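Local coordinates for ABC transporter periplasmic-binding protein YtfQ (Mycobacterium smegmatis, PDB 6HB0) that probably binds L-arabinofuranose outside the cytoplasmic membrane and delivers it to an ABC transporter, at residues K63-I68 with D90-E95; W33-T38 with L105-V110. All coordinates share one frame; numbering follows the deposited sequence.

Contact 1 (K63-I68 with D90-E95)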
loop_
_atom_site.group_PDB
_atom_site.type_symbol
_atom_site.label_atom_id
_atom_site.label_comp_id
_atom_site.label_asym_id
_atom_site.label_seq_id
_atom_site.Cartn_x
_atom_site.Cartn_y
_atom_site.Cartn_z
ATOM N N LYS A 63 -11.670 -16.456 14.524
ATOM C CA LYS A 63 -12.577 -16.651 13.410
ATOM C C LYS A 63 -11.841 -16.860 12.063
ATOM O O LYS A 63 -12.291 -17.598 11.225
ATOM C CB LYS A 63 -13.503 -15.446 13.348
ATOM C CG LYS A 63 -14.704 -15.660 12.437
ATOM C CD LYS A 63 -16.033 -15.209 13.058
ATOM C CE LYS A 63 -17.181 -15.314 12.052
ATOM N NZ LYS A 63 -18.234 -14.289 12.314
ATOM N N GLN A 64 -10.686 -16.214 11.853
ATOM C CA GLN A 64 -9.857 -16.551 10.698
ATOM C C GLN A 64 -9.311 -17.969 10.787
ATOM O O GLN A 64 -9.321 -18.708 9.829
ATOM C CB GLN A 64 -8.758 -15.505 10.570
ATOM C CG GLN A 64 -8.155 -15.403 9.195
ATOM C CD GLN A 64 -7.584 -14.021 8.952
ATOM O OE1 GLN A 64 -6.902 -13.479 9.837
ATOM N NE2 GLN A 64 -7.775 -13.489 7.738
ATOM N N ILE A 65 -8.836 -18.369 11.959
ATOM C CA ILE A 65 -8.391 -19.721 12.183
ATOM C C ILE A 65 -9.524 -20.735 11.931
ATOM O O ILE A 65 -9.277 -21.774 11.302
ATOM C CB ILE A 65 -7.766 -19.885 13.582
ATOM C CG1 ILE A 65 -6.404 -19.196 13.619
ATOM C CG2 ILE A 65 -7.616 -21.356 13.986
ATOM C CD1 ILE A 65 -5.825 -19.007 15.020
ATOM N N SER A 66 -10.746 -20.428 12.358
ATOM C CA SER A 66 -11.903 -21.294 12.058
ATOM C C SER A 66 -12.177 -21.376 10.555
ATOM O O SER A 66 -12.418 -22.444 10.027
ATOM C CB SER A 66 -13.175 -20.791 12.757
ATOM O OG SER A 66 -12.964 -20.861 14.159
ATOM N N ALA A 67 -12.130 -20.239 9.869
ATOM C CA ALA A 67 -12.343 -20.261 8.422
ATOM C C ALA A 67 -11.293 -21.174 7.745
ATOM O O ALA A 67 -11.615 -21.992 6.897
ATOM C CB ALA A 67 -12.349 -18.846 7.879
ATOM N N ILE A 68 -10.036 -21.080 8.173
ATOM C CA ILE A 68 -8.997 -21.927 7.595
ATOM C C ILE A 68 -9.293 -23.409 7.839
ATOM O O ILE A 68 -9.158 -24.237 6.924
ATOM C CB ILE A 68 -7.618 -21.506 8.089
ATOM C CG1 ILE A 68 -7.275 -20.133 7.486
ATOM C CG2 ILE A 68 -6.542 -22.507 7.721
ATOM C CD1 ILE A 68 -6.152 -19.432 8.231
ATOM N N ASP A 90 1.097 -20.613 13.517
ATOM C CA ASP A 90 1.886 -21.819 13.235
ATOM C C ASP A 90 1.096 -23.102 13.400
ATOM O O ASP A 90 1.256 -24.021 12.601
ATOM C CB ASP A 90 3.160 -21.885 14.074
ATOM C CG ASP A 90 4.232 -20.949 13.591
ATOM O OD1 ASP A 90 4.035 -20.246 12.563
ATOM O OD2 ASP A 90 5.287 -20.894 14.269
ATOM N N ALA A 91 0.220 -23.155 14.401
ATOM C CA ALA A 91 -0.589 -24.337 14.651
ATOM C C ALA A 91 -1.560 -24.612 13.504
ATOM O O ALA A 91 -1.583 -25.728 12.965
ATOM C CB ALA A 91 -1.375 -24.193 15.927
ATOM N N VAL A 92 -2.369 -23.632 13.135
ATOM C CA VAL A 92 -3.275 -23.875 12.024
ATOM C C VAL A 92 -2.548 -24.131 10.675
ATOM O O VAL A 92 -3.000 -24.917 9.817
ATOM C CB VAL A 92 -4.342 -22.795 11.935
ATOM C CG1 VAL A 92 -3.831 -21.515 11.298
ATOM C CG2 VAL A 92 -5.521 -23.291 11.117
ATOM N N LEU A 93 -1.402 -23.508 10.500
ATOM C CA LEU A 93 -0.552 -23.758 9.338
ATOM C C LEU A 93 0.045 -25.174 9.331
ATOM O O LEU A 93 0.284 -25.730 8.271
ATOM C CB LEU A 93 0.536 -22.709 9.240
ATOM C CG LEU A 93 0.011 -21.296 8.868
ATOM C CD1 LEU A 93 1.133 -20.281 8.773
ATOM C CD2 LEU A 93 -0.810 -21.256 7.615
ATOM N N GLN A 94 0.271 -25.764 10.500
ATOM C CA GLN A 94 0.616 -27.181 10.564
ATOM C C GLN A 94 -0.512 -28.047 10.120
ATOM O O GLN A 94 -0.264 -29.047 9.420
ATOM C CB GLN A 94 1.098 -27.618 11.950
ATOM C CG GLN A 94 2.489 -27.081 12.270
ATOM C CD GLN A 94 3.586 -27.659 11.377
ATOM O OE1 GLN A 94 3.552 -28.814 11.016
ATOM N NE2 GLN A 94 4.586 -26.846 11.066
ATOM N N GLU A 95 -1.737 -27.662 10.474
ATOM C CA GLU A 95 -2.930 -28.383 10.017
ATOM C C GLU A 95 -3.118 -28.298 8.494
ATOM O O GLU A 95 -3.559 -29.290 7.849
ATOM C CB GLU A 95 -4.191 -27.924 10.747
ATOM C CG GLU A 95 -4.179 -28.225 12.241
ATOM C CD GLU A 95 -5.186 -27.404 13.065
ATOM O OE1 GLU A 95 -6.259 -27.036 12.548
ATOM O OE2 GLU A 95 -4.923 -27.156 14.266
#
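Val92 meets Ile65 and Ile68 where two neighbouring helices, 61-73 and 90-98, lie side by side on one face of the parallel sheet in a Rossmann-like lobe of this periplasmic binding protein. Strand 78-81 comes between the two helices in the chain, so the pair belongs to a helix-strand-helix unit of the alternating beta-alpha fold. The closest backbone approach is between Ile65 and Val92, with CA atoms 6.6 Å apart.

The tight part lies on the side nearer the sheet. Ile68 points at the other helix and brings its CG2 methyl to within 3.6 Å of Val92 CG2, the two side chains crossing at about a right angle. Beneath them Phe81 of strand 78-81 touches both Ile68 and Leu93, closing the layer between helices and sheet. Gln64, on the same helix as Ile68, turns its amide away to bonds with Ser82, Val84 and Ala25, fixing the helix to the strand ends.

Toward solvent the packing thins. Ile65 is partly exposed and reaches Val92 obliquely, with CG2 4.0 Å from Val92 CG2, a looser approach than that of Ile68. Glu95, one turn on from Val92, forms a salt bridge with Arg69 of helix 61-73, which Val92 also touches, so a polar link runs beside the apolar one.

Val92 uses both branches: chi1 of 79° sets CG1 between the backbone N and the carbonyl carbon and leaves CG2 anti to N, where it meets CG2 of both isoleucines, while CG1 sits 4.2 Å from Ile65 CG1.

Contact 2 (W33-T38 with L105-V110)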
loop_
_atom_site.group_PDB
_atom_site.type_symbol
_atom_site.label_atom_id
_atom_site.label_comp_id
_atom_site.label_asym_id
_atom_site.label_seq_id
_atom_site.Cartn_x
_atom_site.Cartn_y
_atom_site.Cartn_z
ATOM N N TRP A 33 -4.199 -1.288 5.861
ATOM C CA TRP A 33 -3.495 -0.178 5.206
ATOM C C TRP A 33 -3.343 -0.241 3.675
ATOM O O TRP A 33 -3.536 0.759 2.977
ATOM C CB TRP A 33 -2.102 -0.100 5.834
ATOM C CG TRP A 33 -2.125 0.170 7.336
ATOM C CD1 TRP A 33 -1.631 -0.635 8.346
ATOM C CD2 TRP A 33 -2.651 1.344 7.972
ATOM N NE1 TRP A 33 -1.820 -0.014 9.579
ATOM C CE2 TRP A 33 -2.441 1.195 9.379
ATOM C CE3 TRP A 33 -3.269 2.517 7.493
ATOM C CZ2 TRP A 33 -2.842 2.179 10.313
ATOM C CZ3 TRP A 33 -3.686 3.494 8.430
ATOM C CH2 TRP A 33 -3.464 3.312 9.827
ATOM N N ARG A 34 -2.944 -1.401 3.170
ATOM C CA ARG A 34 -2.742 -1.605 1.718
ATOM C C ARG A 34 -3.208 -3.025 1.437
ATOM O O ARG A 34 -2.423 -3.940 1.240
ATOM C CB ARG A 34 -1.263 -1.392 1.346
ATOM C CG ARG A 34 -0.977 -1.019 -0.102
ATOM C CD ARG A 34 -1.505 0.342 -0.470
ATOM N NE ARG A 34 -0.515 1.429 -0.479
ATOM C CZ ARG A 34 -0.867 2.712 -0.383
ATOM N NH1 ARG A 34 0.035 3.664 -0.438
ATOM N NH2 ARG A 34 -2.138 3.049 -0.239
ATOM N N THR A 35 -4.520 -3.194 1.481
ATOM C CA THR A 35 -5.169 -4.495 1.486
ATOM C C THR A 35 -5.919 -4.697 0.169
ATOM O O THR A 35 -6.612 -3.782 -0.329
ATOM C CB THR A 35 -6.135 -4.582 2.685
ATOM O OG1 THR A 35 -5.393 -4.337 3.892
ATOM C CG2 THR A 35 -6.801 -5.953 2.755
ATOM N N ALA A 36 -5.745 -5.875 -0.426
ATOM C CA ALA A 36 -6.523 -6.218 -1.598
ATOM C C ALA A 36 -8.004 -6.264 -1.158
ATOM O O ALA A 36 -8.352 -6.731 -0.076
ATOM C CB ALA A 36 -6.094 -7.552 -2.165
ATOM N N ASN A 37 -8.849 -5.705 -1.993
ATOM C CA ASN A 37 -10.246 -5.521 -1.690
ATOM C C ASN A 37 -10.975 -6.732 -2.273
ATOM O O ASN A 37 -10.425 -7.452 -3.124
ATOM C CB ASN A 37 -10.652 -4.245 -2.344
ATOM C CG ASN A 37 -10.575 -4.333 -3.859
ATOM O OD1 ASN A 37 -11.413 -4.982 -4.439
ATOM N ND2 ASN A 37 -9.580 -3.719 -4.487
ATOM N N THR A 38 -12.193 -6.957 -1.815
ATOM C CA THR A 38 -12.979 -8.116 -2.225
ATOM C C THR A 38 -13.345 -8.180 -3.713
ATOM O O THR A 38 -13.227 -9.221 -4.307
ATOM C CB THR A 38 -14.291 -8.109 -1.446
ATOM O OG1 THR A 38 -13.963 -8.216 -0.066
ATOM C CG2 THR A 38 -15.178 -9.271 -1.811
ATOM N N LEU A 105 -0.106 -16.246 1.622
ATOM C CA LEU A 105 -0.433 -15.056 2.451
ATOM C C LEU A 105 -0.553 -13.807 1.636
ATOM O O LEU A 105 0.284 -13.561 0.754
ATOM C CB LEU A 105 0.672 -14.838 3.464
ATOM C CG LEU A 105 0.901 -16.006 4.402
ATOM C CD1 LEU A 105 2.042 -15.745 5.340
ATOM C CD2 LEU A 105 -0.365 -16.337 5.168
ATOM N N THR A 106 -1.551 -12.984 1.950
ATOM C CA THR A 106 -1.703 -11.730 1.274
ATOM C C THR A 106 -1.732 -10.565 2.261
ATOM O O THR A 106 -2.198 -10.675 3.415
ATOM C CB THR A 106 -2.984 -11.683 0.425
ATOM O OG1 THR A 106 -4.114 -11.725 1.283
ATOM C CG2 THR A 106 -3.089 -12.865 -0.507
ATOM N N ASP A 107 -1.245 -9.436 1.786
ATOM C CA ASP A 107 -1.406 -8.112 2.438
ATOM C C ASP A 107 -0.506 -7.887 3.677
ATOM O O ASP A 107 0.142 -6.843 3.774
ATOM C CB ASP A 107 -2.880 -7.774 2.798
ATOM C CG ASP A 107 -3.885 -8.032 1.633
ATOM O OD1 ASP A 107 -3.721 -7.420 0.509
ATOM O OD2 ASP A 107 -4.870 -8.827 1.870
ATOM N N ARG A 108 -0.483 -8.807 4.636
ATOM C CA ARG A 108 0.316 -8.630 5.827
ATOM C C ARG A 108 1.145 -9.896 6.041
ATOM O O ARG A 108 0.648 -11.006 5.893
ATOM C CB ARG A 108 -0.586 -8.378 7.022
ATOM C CG ARG A 108 0.171 -8.225 8.343
ATOM C CD ARG A 108 -0.731 -8.452 9.554
ATOM N NE ARG A 108 -1.893 -7.574 9.504
ATOM C CZ ARG A 108 -1.887 -6.286 9.811
ATOM N NH1 ARG A 108 -3.006 -5.595 9.711
ATOM N NH2 ARG A 108 -0.777 -5.682 10.217
ATOM N N ALA A 109 2.424 -9.704 6.331
ATOM C CA ALA A 109 3.385 -10.781 6.537
ATOM C C ALA A 109 3.204 -11.395 7.907
ATOM O O ALA A 109 2.716 -10.740 8.794
ATOM C CB ALA A 109 4.786 -10.216 6.456
ATOM N N VAL A 110 3.582 -12.643 8.077
ATOM C CA VAL A 110 3.514 -13.254 9.399
ATOM C C VAL A 110 4.882 -13.506 9.992
ATOM O O VAL A 110 5.863 -13.592 9.280
ATOM C CB VAL A 110 2.716 -14.564 9.420
ATOM C CG1 VAL A 110 1.271 -14.283 9.023
ATOM C CG2 VAL A 110 3.417 -15.619 8.588
#
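This is a polar contact between two loops, made chiefly by Asp107 reaching the backbone of Thr35 and Ala36. One loop follows strand 21-26 and leads into helix 38-48; the other leaves the end of strand 103-106, so both lie at the C-terminal ends of the parallel strands. Ala36 N donates to Asp107 OD1 at 2.7 Å, and the bond is nearly straight, with an N-H...O angle of 170°. The donor stands 46° out of the carboxylate plane.

Arg108 N bonds back to Thr106 O at 2.8 Å, closing a classic gamma turn with Asp107 at its middle, and this turn presents the carboxylate. Asp107 has its CG beside its own backbone N, chi1 -48°, a rotation that carries the group across to the other loop. OD1 also lies 3.4 Å from Thr35 CA and 3.6 Å from Ala36 CB. On the other oxygen, Thr35 CG2 packs at 3.6 Å from Asp107 OD2, the two side chains crossing at about a right angle. OD2 accepts from Thr106 OG1 at 3.1 Å and is also hydrogen-bonded to Ser82 OG, so partners on both oxygens fix the rotation of the group.

The guanidinium of Arg34 leads away to salt bridges with Glu129 of helix 126-140 and with Asp243, which follows strand 238-242 in the other lobe. Loops of this kind line the interlobe cleft where related periplasmic binding proteins hold their sugar, so this contact probably borders the corresponding site.

Both contacts belong to the lobe built on the six-stranded parallel sheet, with centres about 17 Å apart and nearest atoms about 5 Å apart, without touching. Along the chain 33-38 comes first, then 63-68 and 90-95, and finally 105-110, so contact 1 is nested within the loop that contact 2 closes. Helix 90-98 leads directly into strand 103-106, joining the second halves of the two contacts. Contact 1 lies well away from the centre of the chain, whereas contact 2 sits near it. Contact 1 joins two helices on one face of the sheet, while contact 2 ties two loops at its strand ends beside the cleft.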